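Local coordinates for putative TOXIN related protein (Parabacteroides distasonis ATCC 8503, PDB 3K0Y) that is of unknown function but, as a putative toxin-related protein of the NigD-like family, combines an OB domain with a beta-sandwich domain, at residues A[28-32]-A[114-118]. Numbering follows the deposited sequence.
Sequences LRLDD and WIGDG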
loop_
_atom_site.group_PDB
_atom_site.type_symbol
_atom_site.label_atom_id
_atom_site.label_comp_id
_atom_site.label_asym_id
_atom_site.label_seq_id
_atom_site.Cartn_x
_atom_site.Cartn_y
_atom_site.Cartn_z
ATOM N N LEU A 28 -0.744 13.508 -9.995
ATOM C CA LEU A 28 -0.145 12.581 -9.039
ATOM C C LEU A 28 -0.078 13.231 -7.692
ATOM O O LEU A 28 0.348 14.391 -7.600
ATOM C CB LEU A 28 1.263 12.201 -9.475
ATOM C CG LEU A 28 1.321 11.440 -10.791
ATOM C CD1 LEU A 28 2.720 11.521 -11.332
ATOM C CD2 LEU A 28 0.888 9.997 -10.600
ATOM N N ARG A 29 -0.470 12.493 -6.654
ATOM C CA ARG A 29 -0.414 12.978 -5.263
ATOM C C ARG A 29 0.687 12.244 -4.472
ATOM O O ARG A 29 0.660 11.035 -4.351
ATOM C CB ARG A 29 -1.784 12.814 -4.583
ATOM C CG ARG A 29 -1.855 13.569 -3.246
ATOM C CD ARG A 29 -3.254 13.796 -2.751
ATOM N NE ARG A 29 -3.940 12.523 -2.558
ATOM C CZ ARG A 29 -5.016 12.111 -3.232
ATOM N NH1 ARG A 29 -5.594 12.879 -4.125
ATOM N NH2 ARG A 29 -5.520 10.915 -2.989
ATOM N N LEU A 30 1.671 12.971 -3.965
ATOM C CA LEU A 30 2.785 12.356 -3.265
ATOM C C LEU A 30 2.392 12.109 -1.815
ATOM O O LEU A 30 1.384 12.655 -1.372
ATOM C CB LEU A 30 4.014 13.249 -3.324
ATOM C CG LEU A 30 4.634 13.519 -4.688
ATOM C CD1 LEU A 30 5.894 14.483 -4.534
ATOM C CD2 LEU A 30 5.004 12.215 -5.356
ATOM N N ASP A 31 3.159 11.286 -1.090
ATOM C CA ASP A 31 2.855 11.047 0.326
ATOM C C ASP A 31 2.810 12.358 1.166
ATOM O O ASP A 31 1.907 12.550 1.957
ATOM C CB ASP A 31 3.837 10.055 0.943
ATOM C CG ASP A 31 3.698 8.629 0.380
ATOM O OD1 ASP A 31 2.663 8.257 -0.182
ATOM O OD2 ASP A 31 4.658 7.861 0.498
ATOM N N ASP A 32 3.740 13.287 0.959
ATOM C CA ASP A 32 3.715 14.571 1.726
ATOM C C ASP A 32 2.632 15.528 1.201
ATOM O O ASP A 32 2.640 16.705 1.532
ATOM C CB ASP A 32 5.083 15.260 1.702
ATOM C CG ASP A 32 5.551 15.607 0.293
ATOM O OD1 ASP A 32 4.857 15.270 -0.687
ATOM O OD2 ASP A 32 6.635 16.205 0.143
ATOM N N TRP A 114 5.110 1.825 5.428
ATOM C CA TRP A 114 4.792 3.179 5.859
ATOM C C TRP A 114 3.408 3.617 5.456
ATOM O O TRP A 114 2.885 3.123 4.472
ATOM C CB TRP A 114 5.852 4.160 5.334
ATOM C CG TRP A 114 5.764 4.480 3.882
ATOM C CD1 TRP A 114 5.221 5.597 3.326
ATOM C CD2 TRP A 114 6.209 3.667 2.795
ATOM N NE1 TRP A 114 5.319 5.544 1.976
ATOM C CE2 TRP A 114 5.901 4.361 1.612
ATOM C CE3 TRP A 114 6.867 2.438 2.702
ATOM C CZ2 TRP A 114 6.228 3.874 0.361
ATOM C CZ3 TRP A 114 7.196 1.950 1.419
ATOM C CH2 TRP A 114 6.875 2.677 0.289
ATOM N N ILE A 115 2.832 4.561 6.207
ATOM C CA ILE A 115 1.573 5.190 5.857
ATOM C C ILE A 115 1.832 6.403 4.983
ATOM O O ILE A 115 2.686 7.220 5.300
ATOM C CB ILE A 115 0.739 5.607 7.098
ATOM C CG1 ILE A 115 0.341 4.357 7.900
ATOM C CG2 ILE A 115 -0.568 6.314 6.639
ATOM C CD1 ILE A 115 -0.368 4.697 9.227
ATOM N N GLY A 116 1.151 6.489 3.844
ATOM C CA GLY A 116 1.308 7.619 2.941
ATOM C C GLY A 116 0.037 7.780 2.120
ATOM O O GLY A 116 -0.471 6.793 1.533
ATOM N N ASP A 117 -0.489 9.007 2.118
ATOM C CA ASP A 117 -1.694 9.387 1.408
ATOM C C ASP A 117 -2.873 8.410 1.706
ATOM O O ASP A 117 -3.603 8.059 0.816
ATOM C CB ASP A 117 -1.408 9.483 -0.112
ATOM C CG ASP A 117 -2.608 10.016 -0.905
ATOM O OD1 ASP A 117 -3.180 11.029 -0.470
ATOM O OD2 ASP A 117 -3.016 9.421 -1.935
ATOM N N GLY A 118 -3.038 8.003 2.964
ATOM C CA GLY A 118 -4.172 7.127 3.403
ATOM C C GLY A 118 -4.010 5.646 3.014
ATOM O O GLY A 118 -4.933 4.819 3.188
#
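Strand 25-30 enters this contact from the N-terminal domain, where its L28 packs against A16, V18 and V56, out of reach of residues 114-118. R29 directs its side chain at the turn that follows strand 113-116. There it forms a two-pronged salt bridge with D117: R29 NE donates to D117 OD1 at 2.7 Å, nearly in line at 168°, and R29 NH2 reaches D117 OD2 at 3.1 Å with a more bent angle. D117 OD1 thus lies at the edge of the guanidinium, near its plane; the carboxylate also accepts a hydrogen bond from T17 and pairs with K207. L30 points its CA-to-CB bond away. At D31 the carboxylate swings back across the gap, where W114 NE1 donates to D31 OD2 at 2.8 Å, while D31 OD1 lies 3.5 Å from G116 CA and pairs with R53. A side chain at G116 would clash with this carboxylate. The CA atoms of D31 and G116 come to 4.6 Å, yet the bonds joining the segments are all made by side chains. This is a polar interdomain interface, fastening strand 25-30 of the NigD-like OB domain to the hairpin turn between strands 113-116 and 119-128 of the C-terminal beta-sandwich domain.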